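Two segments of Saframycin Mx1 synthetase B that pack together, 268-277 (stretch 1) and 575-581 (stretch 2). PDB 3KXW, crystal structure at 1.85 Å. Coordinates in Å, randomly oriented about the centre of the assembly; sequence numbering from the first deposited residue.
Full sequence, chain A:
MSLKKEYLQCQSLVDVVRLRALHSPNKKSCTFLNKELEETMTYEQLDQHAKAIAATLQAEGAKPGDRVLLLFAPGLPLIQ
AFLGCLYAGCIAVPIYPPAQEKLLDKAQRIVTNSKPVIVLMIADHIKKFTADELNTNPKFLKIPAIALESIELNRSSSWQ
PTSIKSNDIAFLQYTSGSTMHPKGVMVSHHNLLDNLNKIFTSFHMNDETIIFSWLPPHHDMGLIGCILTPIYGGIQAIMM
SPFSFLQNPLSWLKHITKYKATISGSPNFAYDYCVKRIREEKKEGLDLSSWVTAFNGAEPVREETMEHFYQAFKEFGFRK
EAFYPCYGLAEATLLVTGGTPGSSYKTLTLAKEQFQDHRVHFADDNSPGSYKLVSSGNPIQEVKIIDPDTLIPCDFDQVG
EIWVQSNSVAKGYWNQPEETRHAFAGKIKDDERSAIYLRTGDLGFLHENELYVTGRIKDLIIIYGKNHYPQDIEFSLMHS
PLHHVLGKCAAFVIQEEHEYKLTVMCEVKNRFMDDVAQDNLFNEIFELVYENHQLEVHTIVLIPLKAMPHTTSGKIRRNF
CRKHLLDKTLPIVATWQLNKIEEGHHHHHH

Stretch 1 (268-277) NFAYDYCVKR
Stretch 2, residues 575-581: TWQLNKI

Stretch 1 is helical through Arg277, with phi/psi near -65/-40 and i to i+4 hydrogen bonds such as Lys276 N to Asp272 O at 2.9 Å. Stretch 2 enters as a strand, phi/psi near -125/130 from Thr575 to Gln577, then folds into a type I turn from Gln577 to Lys580. Leu578 (-51/-44) and Asn579 (-96/9) occupy its corners, and Lys580 N donates to Gln577 O at 3.2 Å. The register sets Asp272 CA 5.4 Å from Asn579 CA and Lys276 CA 6.4 Å from Ile581 CA.

Lys276 organizes the contact. With chi1 t, chi2 141°, chi3 t and chi4 99°, it delivers NZ to two carbonyls that the turn presents together: Lys580 O at 2.7 Å and Gln577 O at 2.9 Å. A backbone turn thus serves as a receptor for an ammonium group. Water 3 extends the site, accepting from NZ and from Gln577 N, both at 2.9 Å. Along the way Lys276 CE lies over one face of Trp576 (chi1 t, chi2 94°), 3.9 Å from the five-membered ring centroid; NZ is 5.1 Å from that centroid, at most a weak cation-pi attraction.

Leu578, chi1 t and chi2 p, is the apolar counterpart. Its CD2 meets Phe269 CB at 4.0 Å, while its CD1 approaches Tyr273 CD1 at 4.1 Å, at the ring edge. Tyr273 is t and Phe269 p.

Asp272 (m) points toward the turn, its CB 3.8 Å from Leu578 O, yet water completes the polar link. Water 1 donates to Asp272 OD1 and Asn579 O, each at 2.8 Å; water 2 donates to Asp272 O at 2.9 Å and Leu578 O at 2.7 Å. One helical turn of backbone beyond Tyr271, Val275 (t) brings CG1 within 3.9 Å of Ile581 CG1 (chi1 m, chi2 t).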

ATOM      1  N   ASN A 268      -5.511  -2.155   7.393  1.00 12.91           N
ATOM      2  CA  ASN A 268      -6.089  -2.538   8.678  1.00 13.69           C
ATOM      3  C   ASN A 268      -5.049  -3.012   9.707  1.00 12.55           C
ATOM      4  O   ASN A 268      -5.117  -2.649  10.876  1.00 12.62           O
ATOM      5  CB  ASN A 268      -7.093  -3.652   8.404  1.00 14.95           C
ATOM      6  CG  ASN A 268      -7.892  -4.025   9.622  1.00 14.98           C
ATOM      7  OD1 ASN A 268      -8.884  -3.373   9.938  1.00 14.63           O
ATOM      8  ND2 ASN A 268      -7.490  -5.098  10.290  1.00 12.87           N
ATOM      9  N   PHE A 269      -4.080  -3.825   9.282  1.00 13.54           N
ATOM     10  CA  PHE A 269      -3.125  -4.405  10.246  1.00 13.94           C
ATOM     11  C   PHE A 269      -2.433  -3.368  11.156  1.00 13.18           C
ATOM     12  O   PHE A 269      -2.063  -3.670  12.301  1.00 12.16           O
ATOM     13  CB  PHE A 269      -2.048  -5.224   9.522  1.00 14.28           C
ATOM     14  CG  PHE A 269      -0.870  -4.400   9.098  1.00 14.31           C
ATOM     15  CD1 PHE A 269       0.192  -4.195   9.962  1.00 13.70           C
ATOM     16  CD2 PHE A 269      -0.841  -3.803   7.836  1.00 16.39           C
ATOM     17  CE1 PHE A 269       1.266  -3.406   9.596  1.00 15.18           C
ATOM     18  CE2 PHE A 269       0.239  -3.017   7.467  1.00 18.16           C
ATOM     19  CZ  PHE A 269       1.290  -2.822   8.351  1.00 15.25           C
ATOM     20  N   ALA A 270      -2.216  -2.155  10.645  1.00 12.45           N
ATOM     21  CA  ALA A 270      -1.371  -1.214  11.380  1.00 13.29           C
ATOM     22  C   ALA A 270      -2.048  -0.703  12.660  1.00 12.68           C
ATOM     23  O   ALA A 270      -1.371  -0.329  13.637  1.00 13.47           O
ATOM     24  CB  ALA A 270      -0.935  -0.047  10.472  1.00 11.64           C
ATOM     25  N   TYR A 271      -3.378  -0.699  12.668  1.00 12.57           N
ATOM     26  CA  TYR A 271      -4.111  -0.331  13.872  1.00 11.52           C
ATOM     27  C   TYR A 271      -3.912  -1.415  14.960  1.00 13.47           C
ATOM     28  O   TYR A 271      -3.677  -1.107  16.130  1.00 12.88           O
ATOM     29  CB  TYR A 271      -5.593  -0.019  13.551  1.00 13.72           C
ATOM     30  CG  TYR A 271      -5.757   1.184  12.615  1.00 12.90           C
ATOM     31  CD1 TYR A 271      -5.561   2.475  13.075  1.00 11.77           C
ATOM     32  CD2 TYR A 271      -6.087   1.009  11.278  1.00 11.96           C
ATOM     33  CE1 TYR A 271      -5.686   3.582  12.235  1.00 11.94           C
ATOM     34  CE2 TYR A 271      -6.212   2.101  10.418  1.00 13.90           C
ATOM     35  CZ  TYR A 271      -6.009   3.382  10.902  1.00 12.86           C
ATOM     36  OH  TYR A 271      -6.130   4.457  10.070  1.00 12.03           O
ATOM     37  N   ASP A 272      -3.954  -2.679  14.560  1.00 13.21           N
ATOM     38  CA  ASP A 272      -3.690  -3.773  15.480  1.00 13.51           C
ATOM     39  C   ASP A 272      -2.270  -3.708  15.980  1.00 13.70           C
ATOM     40  O   ASP A 272      -1.993  -4.017  17.130  1.00 14.74           O
ATOM     41  CB  ASP A 272      -3.890  -5.117  14.799  1.00 14.45           C
ATOM     42  CG  ASP A 272      -5.352  -5.467  14.630  1.00 15.55           C
ATOM     43  OD1 ASP A 272      -6.122  -5.340  15.600  1.00 16.48           O
ATOM     44  OD2 ASP A 272      -5.719  -5.856  13.515  1.00 17.25           O
ATOM     45  N   TYR A 273      -1.364  -3.316  15.094  1.00 14.15           N
ATOM     46  CA  TYR A 273       0.051  -3.264  15.430  1.00 14.80           C
ATOM     47  C   TYR A 273       0.300  -2.212  16.514  1.00 16.02           C
ATOM     48  O   TYR A 273       1.092  -2.443  17.435  1.00 14.77           O
ATOM     49  CB  TYR A 273       0.863  -2.975  14.169  1.00 13.27           C
ATOM     50  CG  TYR A 273       2.350  -3.164  14.304  1.00 15.95           C
ATOM     51  CD1 TYR A 273       2.931  -4.426  14.350  1.00 17.39           C
ATOM     52  CD2 TYR A 273       3.176  -2.068  14.361  1.00 16.66           C
ATOM     53  CE1 TYR A 273       4.330  -4.573  14.475  1.00 20.03           C
ATOM     54  CE2 TYR A 273       4.525  -2.200  14.466  1.00 19.14           C
ATOM     55  CZ  TYR A 273       5.110  -3.435  14.527  1.00 21.52           C
ATOM     56  OH  TYR A 273       6.495  -3.448  14.637  1.00 24.11           O
ATOM     57  N   CYS A 274      -0.359  -1.060  16.380  1.00 13.41           N
ATOM     58  CA  CYS A 274      -0.330  -0.032  17.440  1.00 14.93           C
ATOM     59  C   CYS A 274      -0.857  -0.537  18.774  1.00 15.85           C
ATOM     60  O   CYS A 274      -0.229  -0.334  19.811  1.00 16.50           O
ATOM     61  CB  CYS A 274      -1.142   1.190  17.035  1.00 14.81           C
ATOM     62  SG  CYS A 274      -0.371   2.210  15.754  1.00 15.05           S
ATOM     63  N   VAL A 275      -2.012  -1.197  18.740  1.00 14.38           N
ATOM     64  CA  VAL A 275      -2.589  -1.742  19.960  1.00 16.05           C
ATOM     65  C   VAL A 275      -1.630  -2.731  20.619  1.00 17.64           C
ATOM     66  O   VAL A 275      -1.434  -2.708  21.837  1.00 19.18           O
ATOM     67  CB  VAL A 275      -3.943  -2.421  19.676  1.00 16.15           C
ATOM     68  CG1 VAL A 275      -4.399  -3.289  20.875  1.00 17.89           C
ATOM     69  CG2 VAL A 275      -4.993  -1.381  19.336  1.00 17.48           C
ATOM     70  N   LYS A 276      -1.054  -3.611  19.812  1.00 15.93           N
ATOM     71  CA  LYS A 276      -0.183  -4.656  20.324  1.00 16.81           C
ATOM     72  C   LYS A 276       1.136  -4.120  20.904  1.00 21.33           C
ATOM     73  O   LYS A 276       1.635  -4.637  21.921  1.00 19.42           O
ATOM     74  CB  LYS A 276       0.123  -5.676  19.232  1.00 17.19           C
ATOM     75  CG  LYS A 276       0.810  -6.910  19.790  1.00 21.16           C
ATOM     76  CD  LYS A 276       0.323  -8.142  19.129  1.00 19.36           C
ATOM     77  CE  LYS A 276       0.604  -9.372  19.979  1.00 20.42           C
ATOM     78  NZ  LYS A 276      -0.595  -9.786  20.729  1.00 20.51           N
ATOM     79  N   ARG A 277       1.693  -3.097  20.253  1.00 16.59           N
ATOM     80  CA  ARG A 277       3.063  -2.643  20.530  1.00 18.18           C
ATOM     81  C   ARG A 277       3.166  -1.514  21.565  1.00 21.61           C
ATOM     82  O   ARG A 277       4.229  -1.296  22.132  1.00 22.30           O
ATOM     83  CB  ARG A 277       3.759  -2.179  19.244  1.00 19.84           C
ATOM     84  CG  ARG A 277       4.231  -3.308  18.277  1.00 21.84           C
ATOM     85  CD  ARG A 277       5.451  -4.092  18.774  1.00 23.29           C
ATOM     86  NE  ARG A 277       6.638  -3.257  18.968  1.00 23.19           N
ATOM     87  CZ  ARG A 277       7.611  -3.095  18.080  1.00 24.03           C
ATOM     88  NH1 ARG A 277       7.580  -3.719  16.913  1.00 25.50           N
ATOM     89  NH2 ARG A 277       8.639  -2.311  18.370  1.00 26.97           N
ATOM     90  N   THR A 575       3.353 -18.317  21.305  1.00 20.61           N
ATOM     91  CA  THR A 575       2.605 -17.912  20.122  1.00 20.17           C
ATOM     92  C   THR A 575       2.438 -16.415  20.190  1.00 19.45           C
ATOM     93  O   THR A 575       2.278 -15.867  21.275  1.00 21.22           O
ATOM     94  CB  THR A 575       1.223 -18.601  20.069  1.00 20.86           C
ATOM     95  OG1 THR A 575       1.406 -20.016  19.985  1.00 23.15           O
ATOM     96  CG2 THR A 575       0.410 -18.155  18.845  1.00 21.68           C
ATOM     97  N   TRP A 576       2.484 -15.750  19.040  1.00 17.89           N
ATOM     98  CA  TRP A 576       2.218 -14.317  18.966  1.00 17.27           C
ATOM     99  C   TRP A 576       1.080 -14.155  17.965  1.00 17.15           C
ATOM    100  O   TRP A 576       1.118 -14.757  16.891  1.00 15.77           O
ATOM    101  CB  TRP A 576       3.489 -13.627  18.462  1.00 18.64           C
ATOM    102  CG  TRP A 576       3.438 -12.138  18.183  1.00 17.97           C
ATOM    103  CD1 TRP A 576       3.779 -11.132  19.039  1.00 18.05           C
ATOM    104  CD2 TRP A 576       3.128 -11.510  16.927  1.00 17.76           C
ATOM    105  NE1 TRP A 576       3.668  -9.907  18.405  1.00 19.02           N
ATOM    106  CE2 TRP A 576       3.270 -10.118  17.106  1.00 19.35           C
ATOM    107  CE3 TRP A 576       2.741 -11.993  15.669  1.00 17.16           C
ATOM    108  CZ2 TRP A 576       3.023  -9.201  16.075  1.00 18.48           C
ATOM    109  CZ3 TRP A 576       2.488 -11.082  14.645  1.00 16.95           C
ATOM    110  CH2 TRP A 576       2.633  -9.703  14.857  1.00 19.14           C
ATOM    111  N   GLN A 577       0.076 -13.361  18.322  1.00 17.83           N
ATOM    112  CA  GLN A 577      -1.056 -13.095  17.434  1.00 18.90           C
ATOM    113  C   GLN A 577      -1.253 -11.591  17.291  1.00 18.37           C
ATOM    114  O   GLN A 577      -1.624 -10.906  18.254  1.00 19.43           O
ATOM    115  CB  GLN A 577      -2.342 -13.726  17.979  1.00 21.35           C
ATOM    116  CG  GLN A 577      -2.329 -15.257  18.054  1.00 24.93           C
ATOM    117  CD  GLN A 577      -2.631 -15.918  16.720  1.00 25.09           C
ATOM    118  OE1 GLN A 577      -2.457 -15.313  15.662  1.00 26.76           O
ATOM    119  NE2 GLN A 577      -3.091 -17.167  16.760  1.00 26.44           N
ATOM    120  N   LEU A 578      -1.015 -11.077  16.092  1.00 16.83           N
ATOM    121  CA  LEU A 578      -1.094  -9.632  15.844  1.00 17.39           C
ATOM    122  C   LEU A 578      -2.392  -9.002  16.345  1.00 18.49           C
ATOM    123  O   LEU A 578      -2.381  -7.920  16.946  1.00 19.22           O
ATOM    124  CB  LEU A 578      -0.921  -9.344  14.348  1.00 16.58           C
ATOM    125  CG  LEU A 578      -1.185  -7.913  13.888  1.00 18.10           C
ATOM    126  CD1 LEU A 578      -0.310  -6.940  14.636  1.00 16.28           C
ATOM    127  CD2 LEU A 578      -0.938  -7.811  12.390  1.00 20.37           C
ATOM    128  N   ASN A 579      -3.509  -9.669  16.096  1.00 18.67           N
ATOM    129  CA  ASN A 579      -4.796  -9.024  16.329  1.00 20.85           C
ATOM    130  C   ASN A 579      -5.421  -9.352  17.671  1.00 20.97           C
ATOM    131  O   ASN A 579      -6.559  -8.973  17.938  1.00 20.16           O
ATOM    132  CB  ASN A 579      -5.769  -9.245  15.161  1.00 23.98           C
ATOM    133  CG  ASN A 579      -6.183 -10.673  15.003  1.00 23.92           C
ATOM    134  OD1 ASN A 579      -6.005 -11.503  15.900  1.00 26.88           O
ATOM    135  ND2 ASN A 579      -6.756 -10.976  13.853  1.00 27.31           N
ATOM    136  N   LYS A 580      -4.646 -10.022  18.523  1.00 20.88           N
ATOM    137  CA  LYS A 580      -5.104 -10.374  19.864  1.00 25.11           C
ATOM    138  C   LYS A 580      -4.410  -9.539  20.925  1.00 24.91           C
ATOM    139  O   LYS A 580      -3.235  -9.204  20.804  1.00 24.38           O
ATOM    140  CB  LYS A 580      -4.873 -11.862  20.158  1.00 25.64           C
ATOM    141  CG  LYS A 580      -6.059 -12.741  19.832  1.00 31.86           C
ATOM    142  CD  LYS A 580      -6.317 -13.700  20.993  1.00 38.56           C
ATOM    143  CE  LYS A 580      -5.000 -14.229  21.563  1.00 36.62           C
ATOM    144  NZ  LYS A 580      -5.228 -15.159  22.713  1.00 43.18           N
ATOM    145  N   ILE A 581      -5.150  -9.211  21.970  1.00 25.04           N
ATOM    146  CA  ILE A 581      -4.616  -8.430  23.069  1.00 28.75           C
ATOM    147  C   ILE A 581      -4.141  -9.367  24.167  1.00 28.68           C
ATOM    148  O   ILE A 581      -4.880 -10.278  24.543  1.00 33.82           O
ATOM    149  CB  ILE A 581      -5.698  -7.500  23.631  1.00 30.03           C
ATOM    150  CG1 ILE A 581      -6.044  -6.425  22.593  1.00 26.70           C
ATOM    151  CG2 ILE A 581      -5.244  -6.875  24.927  1.00 28.81           C
ATOM    152  CD1 ILE A 581      -7.292  -5.633  22.941  1.00 25.93           C
TER
HETATM  153  O   HOH W   1      -8.042  -7.222  16.386  1.00 19.93           O
HETATM  154  O   HOH W   2      -3.347  -6.106  18.710  1.00 21.63           O
HETATM  155  O   HOH W   3       0.189 -12.545  21.086  1.00 21.42           O